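Local coordinates for protein 4-alpha-glucanotransferase (Aquifex aeolicus, PDB 1TZ7) that belongs to the amylomaltase (disproportionating enzyme, D-enzyme) family, a group of proteins built round a parallel beta/alpha barrel, at residues V89-E94 against F206-K211; E284-W289 against G334-K339; E378-D383 against E387-N392. All blocks are in the same frame, centred on the assembly; numbering follows the deposited sequence.

Contact 1 (V89-E94 against F206-K211); sequences VLIDPE and FKQWEK
Q208 reaches from helix 192-218 with its terminal amide set against the backbone of D92, gripping that residue at two points. Q208 OE1 accepts from D92 N at 2.9 Å, with the N-H in the carbonyl plane on a lone pair and the N-H...O angle at 167°. NE2 returns a bond of 3.0 Å to D92 O, which lies close to the plane of the Q208 amide. The chain is extended beyond CG, with CG anti to the carbonyl carbon (chi1 -75°), which carries the amide away from the helix to the loop. The two bonds use both polar atoms of the amide and fix its flip. This side-chain amide bridging both polar groups of one residue ties the loop after barrel strand 60-62 to a long helix of the eight-stranded beta/alpha fold. I91 crosses the Q208 side chain at about a right angle, its CG2 lying 3.7 Å from NE2; the same isoleucine packs on V204 and F205. NE2 also donates to E95, so both of its hydrogens probably have partners. Beyond the grip, D92 OD1 accepts from E94 N at 3.1 Å, met from above the carboxylate plane, a capping bond at the start of helix 94-98.

Contact 2 (E284-W289 against G334-K339); sequences EGFRWW and GKTLFK
T336 and L337, in the first turn of helix 334-344, meet F286 at the N-cap position of helix 287-297. At T336 the contact is peripheral: its CB lies 4.0 Å from F286 CE1, and its backbone carbonyl carbon approaches the ring obliquely. The hydroxyl is engaged within its own helix start, OG1 being hydrogen-bonded to P333 O.

L337 follows and carries most of the contact. Its CA sits over the centre of the F286 ring, 3.9 Å from the centroid and 11° off the ring normal, which is the geometry of a CH-pi interaction with the backbone carbon itself as donor. The two side chains run at a slant to each other, and L337 CD1 comes to 3.6 Å from F286 CD2. L337 CG is anti to the backbone N (chi1 166°), a setting that brings CD1 between the base of the phenylalanine and W289, whose CB is 4.1 Å from L337 CD1. No hydrogen bond joins the two segments, whose contact is apolar; just beyond, K340 NZ is hydrogen-bonded to G285 O.

F286 is presented by a helix-to-helix turn. Helix 278-283 ends in a Schellman motif with G285, at positive phi, as its C-prime residue: F286 N bonds H281 O and G285 N bonds E282 O. The next helix then begins, where W288 N donates to E284 OE1 at 3.1 Å and 165°.

Around this junction, W278 of helix 278-283 touches both F286 and L337, and F311, in the loop between strands 302-305 and 313-318, meets L337, F338 and W289. Helix 334-344 follows strand 328-331, an outer strand of the antiparallel sheet, and packs against the turn joining helices 278-283 and 287-297.

Contact 3 (E378-D383 against E387-N392); sequences EFAFYD and EHLPHN
The imidazole of H388 has one face against F379, whose CB lies 4.0 Å from the ring centroid and 15° off its normal, a CH-pi contact offset toward the rim. The phenyl ring turns its edge to the same imidazole: the planes stand at 75° in an offset edge-to-face pair, with centroids 5.5 Å apart. At that edge, H388 CE1 lies near the phenyl plane, 3.8 Å from F379 CD1. The two side chains run side by side and point the same way; F379 has CG beside its backbone N (chi1 -67°), and H388 shares that setting. For F381, one face carries the methyl of its own neighbour A380, offset toward the rim, while L389 CD2 approaches obliquely at 3.8 Å from F381 CE2.

Between these two groups A380 makes the nearest backbone approach, its CA 4.7 Å from that of H388. A380 CB rests 3.4 Å from H388 O, and L389 CD2 lies 3.5 Å from A380 O. The segments form a compact, turn-rich arrangement in the loop that leaves barrel strand 373-376 and leads to strand 397-400. Helix 418-428 backs it, with L424 on F381 and Y427 on L389.

No hydrogen bond joins the two segments directly, and the polar atoms of H388 have partners outside the segments. H388 ND1 bonds to V376 N, and H388 O to the hydroxyl of Y399. Since a backbone N-H is the donor, ND1 acting as acceptor is consistent with a neutral ring that carries its proton on NE2.

From the N terminus, the chain passes strands 23-27 and 60-62 before contact 1 closes a largely helical excursion of 111 residues, bringing the loop before helix 94-98 back to helix 192-218. Contact 2 then closes 44 residues that include two of the four strands of the antiparallel sheet (313-318 and 328-331) and barrel strand 302-305, joining helices 287-297 and 334-344. Contact 3 closes only three residues, folding the connection between barrel strands 373-376 and 397-400 back on itself beside helix 418-428. All three run in series: none nests in or crosses another. Their centres lie 32 to 39 Å apart, no two contacts touch, and contacts 1 and 3 sit on opposite sides of the chain's centre.

Contact 1 (V89-E94 against F206-K211)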
loop_
_atom_site.group_PDB
_atom_site.type_symbol
_atom_site.label_atom_id
_atom_site.label_comp_id
_atom_site.label_asym_id
_atom_site.label_seq_id
_atom_site.Cartn_x
_atom_site.Cartn_y
_atom_site.Cartn_z
ATOM N N VAL A 89 -7.463 -1.492 -12.506
ATOM C CA VAL A 89 -6.567 -2.347 -13.303
ATOM C C VAL A 89 -6.265 -3.682 -12.600
ATOM O O VAL A 89 -5.721 -4.604 -13.213
ATOM C CB VAL A 89 -5.223 -1.631 -13.648
ATOM C CG1 VAL A 89 -5.477 -0.421 -14.529
ATOM C CG2 VAL A 89 -4.473 -1.236 -12.388
ATOM N N LEU A 90 -6.626 -3.777 -11.315
ATOM C CA LEU A 90 -6.459 -5.019 -10.553
ATOM C C LEU A 90 -7.678 -5.940 -10.691
ATOM O O LEU A 90 -7.701 -7.029 -10.132
ATOM C CB LEU A 90 -6.226 -4.710 -9.076
ATOM C CG LEU A 90 -5.104 -3.721 -8.760
ATOM C CD1 LEU A 90 -5.001 -3.507 -7.259
ATOM C CD2 LEU A 90 -3.782 -4.205 -9.321
ATOM N N ILE A 91 -8.681 -5.499 -11.431
ATOM C CA ILE A 91 -9.895 -6.283 -11.598
ATOM C C ILE A 91 -9.657 -7.455 -12.546
ATOM O O ILE A 91 -9.000 -7.308 -13.580
ATOM C CB ILE A 91 -11.049 -5.397 -12.111
ATOM C CG1 ILE A 91 -11.549 -4.491 -10.985
ATOM C CG2 ILE A 91 -12.193 -6.263 -12.647
ATOM C CD1 ILE A 91 -12.510 -3.398 -11.440
ATOM N N ASP A 92 -10.188 -8.615 -12.178
ATOM C CA ASP A 92 -10.140 -9.798 -13.024
ATOM C C ASP A 92 -11.254 -9.732 -14.078
ATOM O O ASP A 92 -12.429 -9.809 -13.742
ATOM C CB ASP A 92 -10.306 -11.060 -12.166
ATOM C CG ASP A 92 -10.434 -12.323 -12.995
ATOM O OD1 ASP A 92 -9.895 -12.359 -14.122
ATOM O OD2 ASP A 92 -11.053 -13.329 -12.597
ATOM N N PRO A 93 -10.875 -9.589 -15.350
ATOM C CA PRO A 93 -11.853 -9.430 -16.434
ATOM C C PRO A 93 -12.588 -10.729 -16.782
ATOM O O PRO A 93 -13.599 -10.687 -17.485
ATOM C CB PRO A 93 -10.990 -8.965 -17.618
ATOM C CG PRO A 93 -9.626 -9.493 -17.336
ATOM C CD PRO A 93 -9.486 -9.569 -15.848
ATOM N N GLU A 94 -12.083 -11.864 -16.299
ATOM C CA GLU A 94 -12.714 -13.157 -16.573
ATOM C C GLU A 94 -14.032 -13.328 -15.799
ATOM O O GLU A 94 -14.879 -14.130 -16.185
ATOM C CB GLU A 94 -11.754 -14.309 -16.245
ATOM C CG GLU A 94 -10.804 -14.655 -17.386
ATOM C CD GLU A 94 -9.799 -15.732 -17.015
ATOM O OE1 GLU A 94 -8.819 -15.917 -17.770
ATOM O OE2 GLU A 94 -9.989 -16.394 -15.975
ATOM N N PHE A 206 -14.639 -4.131 -5.329
ATOM C CA PHE A 206 -14.810 -4.428 -3.917
ATOM C C PHE A 206 -15.474 -5.791 -3.714
ATOM O O PHE A 206 -15.227 -6.463 -2.718
ATOM C CB PHE A 206 -15.632 -3.324 -3.233
ATOM C CG PHE A 206 -14.795 -2.178 -2.711
ATOM C CD1 PHE A 206 -14.379 -1.154 -3.563
ATOM C CD2 PHE A 206 -14.420 -2.126 -1.377
ATOM C CE1 PHE A 206 -13.606 -0.101 -3.084
ATOM C CE2 PHE A 206 -13.650 -1.073 -0.897
ATOM C CZ PHE A 206 -13.242 -0.062 -1.754
ATOM N N LYS A 207 -16.307 -6.191 -4.665
ATOM C CA LYS A 207 -16.924 -7.516 -4.631
ATOM C C LYS A 207 -15.888 -8.613 -4.912
ATOM O O LYS A 207 -15.936 -9.683 -4.319
ATOM C CB LYS A 207 -18.080 -7.603 -5.643
ATOM C CG LYS A 207 -19.474 -7.659 -5.000
ATOM C CD LYS A 207 -19.728 -6.457 -4.066
ATOM C CE LYS A 207 -20.339 -6.893 -2.729
ATOM N NZ LYS A 207 -21.786 -6.560 -2.638
ATOM N N GLN A 208 -14.953 -8.333 -5.815
ATOM C CA GLN A 208 -13.876 -9.268 -6.098
ATOM C C GLN A 208 -12.909 -9.380 -4.903
ATOM O O GLN A 208 -12.408 -10.460 -4.604
ATOM C CB GLN A 208 -13.125 -8.857 -7.361
ATOM C CG GLN A 208 -13.890 -9.162 -8.656
ATOM C CD GLN A 208 -13.027 -9.022 -9.901
ATOM O OE1 GLN A 208 -11.844 -8.708 -9.810
ATOM N NE2 GLN A 208 -13.620 -9.257 -11.063
ATOM N N TRP A 209 -12.658 -8.267 -4.224
ATOM C CA TRP A 209 -11.801 -8.292 -3.053
ATOM C C TRP A 209 -12.483 -8.990 -1.871
ATOM O O TRP A 209 -11.836 -9.692 -1.107
ATOM C CB TRP A 209 -11.372 -6.892 -2.637
ATOM C CG TRP A 209 -10.451 -6.938 -1.484
ATOM C CD1 TRP A 209 -10.778 -6.796 -0.163
ATOM C CD2 TRP A 209 -9.046 -7.193 -1.521
ATOM N NE1 TRP A 209 -9.657 -6.929 0.617
ATOM C CE2 TRP A 209 -8.578 -7.171 -0.192
ATOM C CE3 TRP A 209 -8.121 -7.426 -2.551
ATOM C CZ2 TRP A 209 -7.238 -7.376 0.134
ATOM C CZ3 TRP A 209 -6.793 -7.630 -2.224
ATOM C CH2 TRP A 209 -6.363 -7.602 -0.898
ATOM N N GLU A 210 -13.787 -8.776 -1.732
ATOM C CA GLU A 210 -14.569 -9.414 -0.677
ATOM C C GLU A 210 -14.482 -10.932 -0.804
ATOM O O GLU A 210 -14.311 -11.636 0.187
ATOM C CB GLU A 210 -16.035 -8.959 -0.758
ATOM C CG GLU A 210 -16.962 -9.621 0.255
ATOM C CD GLU A 210 -18.396 -9.125 0.145
ATOM O OE1 GLU A 210 -19.068 -9.459 -0.853
ATOM O OE2 GLU A 210 -18.849 -8.403 1.054
ATOM N N LYS A 211 -14.591 -11.424 -2.036
ATOM C CA LYS A 211 -14.515 -12.856 -2.314
ATOM C C LYS A 211 -13.116 -13.403 -2.016
ATOM O O LYS A 211 -12.972 -14.481 -1.453
ATOM C CB LYS A 211 -14.877 -13.125 -3.784
ATOM C CG LYS A 211 -15.437 -14.511 -4.045
ATOM C CD LYS A 211 -15.734 -14.726 -5.538
ATOM C CE LYS A 211 -17.096 -14.150 -5.937
ATOM N NZ LYS A 211 -16.984 -12.767 -6.479
#

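Contact 2 (E284-W289 against G334-K339)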
loop_
_atom_site.group_PDB
_atom_site.type_symbol
_atom_site.label_atom_id
_atom_site.label_comp_id
_atom_site.label_asym_id
_atom_site.label_seq_id
_atom_site.Cartn_x
_atom_site.Cartn_y
_atom_site.Cartn_z
ATOM N N GLU A 284 -12.427 18.193 14.879
ATOM C CA GLU A 284 -13.517 17.317 14.421
ATOM C C GLU A 284 -13.384 15.892 14.996
ATOM O O GLU A 284 -13.926 14.936 14.438
ATOM C CB GLU A 284 -13.569 17.268 12.870
ATOM C CG GLU A 284 -12.257 16.873 12.194
ATOM C CD GLU A 284 -12.442 15.813 11.106
ATOM O OE1 GLU A 284 -11.754 14.771 11.171
ATOM O OE2 GLU A 284 -13.273 16.029 10.186
ATOM N N GLY A 285 -12.664 15.764 16.113
ATOM C CA GLY A 285 -12.574 14.498 16.834
ATOM C C GLY A 285 -11.910 13.383 16.036
ATOM O O GLY A 285 -12.194 12.205 16.256
ATOM N N PHE A 286 -11.027 13.763 15.111
ATOM C CA PHE A 286 -10.282 12.804 14.279
ATOM C C PHE A 286 -11.205 11.868 13.492
ATOM O O PHE A 286 -10.844 10.731 13.222
ATOM C CB PHE A 286 -9.310 11.967 15.142
ATOM C CG PHE A 286 -8.301 12.784 15.884
ATOM C CD1 PHE A 286 -8.398 12.951 17.263
ATOM C CD2 PHE A 286 -7.251 13.392 15.211
ATOM C CE1 PHE A 286 -7.466 13.712 17.953
ATOM C CE2 PHE A 286 -6.318 14.154 15.897
ATOM C CZ PHE A 286 -6.424 14.313 17.268
ATOM N N ARG A 287 -12.385 12.346 13.118
ATOM C CA ARG A 287 -13.398 11.456 12.540
ATOM C C ARG A 287 -13.071 11.041 11.096
ATOM O O ARG A 287 -13.499 9.995 10.644
ATOM C CB ARG A 287 -14.807 12.068 12.636
ATOM C CG ARG A 287 -15.031 13.374 11.816
ATOM C CD ARG A 287 -16.455 14.004 12.007
ATOM N NE ARG A 287 -16.823 13.975 13.365
ATOM C CZ ARG A 287 -16.807 14.970 14.253
ATOM N NH1 ARG A 287 -16.561 16.254 13.958
ATOM N NH2 ARG A 287 -17.138 14.648 15.465
ATOM N N TRP A 288 -12.295 11.862 10.392
ATOM C CA TRP A 288 -11.821 11.501 9.052
ATOM C C TRP A 288 -10.844 10.330 9.129
ATOM O O TRP A 288 -10.934 9.386 8.349
ATOM C CB TRP A 288 -11.148 12.699 8.382
ATOM C CG TRP A 288 -10.698 12.431 6.982
ATOM C CD1 TRP A 288 -11.476 12.399 5.864
ATOM C CD2 TRP A 288 -9.360 12.166 6.547
ATOM N NE1 TRP A 288 -10.706 12.127 4.757
ATOM C CE2 TRP A 288 -9.401 11.979 5.149
ATOM C CE3 TRP A 288 -8.122 12.063 7.197
ATOM C CZ2 TRP A 288 -8.258 11.700 4.391
ATOM C CZ3 TRP A 288 -6.990 11.785 6.441
ATOM C CH2 TRP A 288 -7.069 11.608 5.055
ATOM N N TRP A 289 -9.920 10.394 10.081
ATOM C CA TRP A 289 -8.963 9.312 10.285
ATOM C C TRP A 289 -9.661 8.039 10.767
ATOM O O TRP A 289 -9.303 6.939 10.367
ATOM C CB TRP A 289 -7.873 9.735 11.280
ATOM C CG TRP A 289 -6.668 10.285 10.605
ATOM C CD1 TRP A 289 -6.294 11.596 10.527
ATOM C CD2 TRP A 289 -5.679 9.544 9.886
ATOM N NE1 TRP A 289 -5.127 11.714 9.810
ATOM C CE2 TRP A 289 -4.727 10.467 9.405
ATOM C CE3 TRP A 289 -5.492 8.184 9.603
ATOM C CZ2 TRP A 289 -3.616 10.076 8.659
ATOM C CZ3 TRP A 289 -4.383 7.800 8.860
ATOM C CH2 TRP A 289 -3.464 8.739 8.401
ATOM N N GLY A 334 -0.244 12.992 17.923
ATOM C CA GLY A 334 -0.278 11.548 17.803
ATOM C C GLY A 334 -0.848 10.875 19.037
ATOM O O GLY A 334 -1.600 9.907 18.929
ATOM N N LYS A 335 -0.491 11.387 20.210
ATOM C CA LYS A 335 -0.975 10.825 21.471
ATOM C C LYS A 335 -2.507 10.881 21.544
ATOM O O LYS A 335 -3.154 9.907 21.914
ATOM C CB LYS A 335 -0.364 11.571 22.664
ATOM C CG LYS A 335 0.958 10.960 23.180
ATOM C CD LYS A 335 2.165 11.845 22.852
ATOM C CE LYS A 335 2.378 12.918 23.909
ATOM N NZ LYS A 335 3.134 12.396 25.081
ATOM N N THR A 336 -3.075 12.026 21.181
ATOM C CA THR A 336 -4.529 12.207 21.214
ATOM C C THR A 336 -5.219 11.378 20.134
ATOM O O THR A 336 -6.283 10.813 20.365
ATOM C CB THR A 336 -4.902 13.709 21.050
ATOM O OG1 THR A 336 -3.768 14.454 20.605
ATOM C CG2 THR A 336 -5.239 14.329 22.381
ATOM N N LEU A 337 -4.603 11.309 18.956
ATOM C CA LEU A 337 -5.178 10.579 17.830
ATOM C C LEU A 337 -5.273 9.095 18.128
ATOM O O LEU A 337 -6.296 8.470 17.882
ATOM C CB LEU A 337 -4.335 10.790 16.565
ATOM C CG LEU A 337 -4.620 9.821 15.407
ATOM C CD1 LEU A 337 -6.019 10.021 14.880
ATOM C CD2 LEU A 337 -3.599 9.990 14.295
ATOM N N PHE A 338 -4.200 8.525 18.642
ATOM C CA PHE A 338 -4.135 7.089 18.792
ATOM C C PHE A 338 -4.888 6.616 20.041
ATOM O O PHE A 338 -5.356 5.491 20.084
ATOM C CB PHE A 338 -2.689 6.606 18.795
ATOM C CG PHE A 338 -2.122 6.419 17.417
ATOM C CD1 PHE A 338 -1.237 7.339 16.883
ATOM C CD2 PHE A 338 -2.494 5.332 16.644
ATOM C CE1 PHE A 338 -0.728 7.168 15.609
ATOM C CE2 PHE A 338 -1.988 5.162 15.376
ATOM C CZ PHE A 338 -1.106 6.079 14.859
ATOM N N LYS A 339 -5.017 7.490 21.038
ATOM C CA LYS A 339 -5.877 7.204 22.195
ATOM C C LYS A 339 -7.318 6.982 21.736
ATOM O O LYS A 339 -7.993 6.056 22.195
ATOM C CB LYS A 339 -5.825 8.348 23.211
ATOM C CG LYS A 339 -6.602 8.057 24.519
ATOM C CD LYS A 339 -6.237 9.039 25.632
ATOM C CE LYS A 339 -6.724 8.553 27.010
ATOM N NZ LYS A 339 -7.805 7.541 26.911
#

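Contact 3 (E378-D383 against E387-N392)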
loop_
_atom_site.group_PDB
_atom_site.type_symbol
_atom_site.label_atom_id
_atom_site.label_comp_id
_atom_site.label_asym_id
_atom_site.label_seq_id
_atom_site.Cartn_x
_atom_site.Cartn_y
_atom_site.Cartn_z
ATOM N N GLU A 378 18.054 -6.451 6.044
ATOM C CA GLU A 378 18.942 -5.790 5.077
ATOM C C GLU A 378 19.680 -4.577 5.693
ATOM O O GLU A 378 20.746 -4.189 5.221
ATOM C CB GLU A 378 18.140 -5.341 3.850
ATOM C CG GLU A 378 18.995 -5.020 2.647
ATOM C CD GLU A 378 18.180 -4.783 1.401
ATOM O OE1 GLU A 378 18.195 -3.645 0.891
ATOM O OE2 GLU A 378 17.525 -5.737 0.927
ATOM N N PHE A 379 19.094 -3.992 6.740
ATOM C CA PHE A 379 19.697 -2.839 7.439
ATOM C C PHE A 379 20.606 -3.268 8.612
ATOM O O PHE A 379 21.090 -2.425 9.359
ATOM C CB PHE A 379 18.597 -1.913 7.993
ATOM C CG PHE A 379 17.768 -1.217 6.926
ATOM C CD1 PHE A 379 16.521 -0.689 7.246
ATOM C CD2 PHE A 379 18.236 -1.082 5.619
ATOM C CE1 PHE A 379 15.753 -0.045 6.284
ATOM C CE2 PHE A 379 17.467 -0.438 4.658
ATOM C CZ PHE A 379 16.224 0.081 4.995
ATOM N N ALA A 380 20.830 -4.572 8.767
ATOM C CA ALA A 380 21.368 -5.110 10.031
ATOM C C ALA A 380 22.902 -5.087 10.105
ATOM O O ALA A 380 23.478 -5.227 11.188
ATOM C CB ALA A 380 20.857 -6.524 10.262
ATOM N N PHE A 381 23.560 -4.910 8.966
ATOM C CA PHE A 381 24.999 -5.187 8.870
ATOM C C PHE A 381 25.829 -3.952 8.477
ATOM O O PHE A 381 26.968 -4.079 8.016
ATOM C CB PHE A 381 25.237 -6.338 7.901
ATOM C CG PHE A 381 24.446 -7.555 8.231
ATOM C CD1 PHE A 381 23.283 -7.859 7.534
ATOM C CD2 PHE A 381 24.838 -8.388 9.267
ATOM C CE1 PHE A 381 22.540 -8.979 7.855
ATOM C CE2 PHE A 381 24.098 -9.510 9.590
ATOM C CZ PHE A 381 22.948 -9.805 8.885
ATOM N N TYR A 382 25.257 -2.764 8.679
ATOM C CA TYR A 382 26.011 -1.508 8.545
ATOM C C TYR A 382 26.621 -1.093 9.885
ATOM O O TYR A 382 27.504 -0.246 9.933
ATOM C CB TYR A 382 25.103 -0.390 8.026
ATOM C CG TYR A 382 24.455 -0.694 6.697
ATOM C CD1 TYR A 382 23.091 -0.521 6.515
ATOM C CD2 TYR A 382 25.208 -1.149 5.621
ATOM C CE1 TYR A 382 22.492 -0.796 5.302
ATOM C CE2 TYR A 382 24.616 -1.429 4.400
ATOM C CZ TYR A 382 23.259 -1.251 4.248
ATOM O OH TYR A 382 22.664 -1.524 3.047
ATOM N N ASP A 383 26.141 -1.703 10.968
ATOM C CA ASP A 383 26.618 -1.390 12.318
ATOM C C ASP A 383 26.523 -2.633 13.217
ATOM O O ASP A 383 25.589 -3.432 13.090
ATOM C CB ASP A 383 25.794 -0.244 12.915
ATOM C CG ASP A 383 26.377 0.279 14.212
ATOM O OD1 ASP A 383 26.012 -0.247 15.283
ATOM O OD2 ASP A 383 27.207 1.213 14.258
ATOM N N GLU A 387 19.766 -2.353 15.549
ATOM C CA GLU A 387 18.522 -2.844 16.119
ATOM C C GLU A 387 17.800 -3.805 15.150
ATOM O O GLU A 387 16.801 -4.422 15.509
ATOM C CB GLU A 387 17.599 -1.663 16.497
ATOM C CG GLU A 387 16.994 -0.924 15.312
ATOM C CD GLU A 387 16.328 0.393 15.713
ATOM O OE1 GLU A 387 17.053 1.352 16.038
ATOM O OE2 GLU A 387 15.086 0.463 15.699
ATOM N N HIS A 388 18.323 -3.924 13.929
ATOM C CA HIS A 388 17.740 -4.807 12.933
ATOM C C HIS A 388 18.435 -6.180 12.897
ATOM O O HIS A 388 18.049 -7.054 12.122
ATOM C CB HIS A 388 17.803 -4.161 11.552
ATOM C CG HIS A 388 17.087 -2.852 11.464
ATOM N ND1 HIS A 388 15.945 -2.677 10.711
ATOM C CD2 HIS A 388 17.352 -1.649 12.027
ATOM C CE1 HIS A 388 15.539 -1.424 10.816
ATOM N NE2 HIS A 388 16.376 -0.779 11.609
ATOM N N LEU A 389 19.453 -6.363 13.728
ATOM C CA LEU A 389 20.018 -7.697 13.945
ATOM C C LEU A 389 18.991 -8.583 14.689
ATOM O O LEU A 389 18.300 -8.118 15.593
ATOM C CB LEU A 389 21.324 -7.611 14.746
ATOM C CG LEU A 389 22.538 -7.079 13.964
ATOM C CD1 LEU A 389 23.635 -6.617 14.909
ATOM C CD2 LEU A 389 23.065 -8.136 13.008
ATOM N N PRO A 390 18.890 -9.848 14.287
ATOM C CA PRO A 390 17.907 -10.775 14.865
ATOM C C PRO A 390 17.842 -10.734 16.391
ATOM O O PRO A 390 16.750 -10.693 16.955
ATOM C CB PRO A 390 18.397 -12.134 14.391
ATOM C CG PRO A 390 19.089 -11.854 13.107
ATOM C CD PRO A 390 19.695 -10.485 13.233
ATOM N N HIS A 391 18.996 -10.730 17.051
ATOM C CA HIS A 391 19.027 -10.803 18.509
ATOM C C HIS A 391 18.581 -9.512 19.203
ATOM O O HIS A 391 18.424 -9.486 20.425
ATOM C CB HIS A 391 20.408 -11.253 19.005
ATOM C CG HIS A 391 21.455 -10.176 19.028
ATOM N ND1 HIS A 391 22.577 -10.222 18.234
ATOM C CD2 HIS A 391 21.586 -9.068 19.798
ATOM C CE1 HIS A 391 23.341 -9.175 18.492
ATOM N NE2 HIS A 391 22.761 -8.461 19.435
ATOM N N ASN A 392 18.362 -8.457 18.418
ATOM C CA ASN A 392 17.887 -7.178 18.945
ATOM C C ASN A 392 16.403 -6.916 18.631
ATOM O O ASN A 392 15.845 -5.917 19.066
ATOM C CB ASN A 392 18.753 -6.023 18.389
ATOM C CG ASN A 392 20.058 -5.860 19.142
ATOM O OD1 ASN A 392 20.120 -6.087 20.341
ATOM N ND2 ASN A 392 21.121 -5.461 18.429
#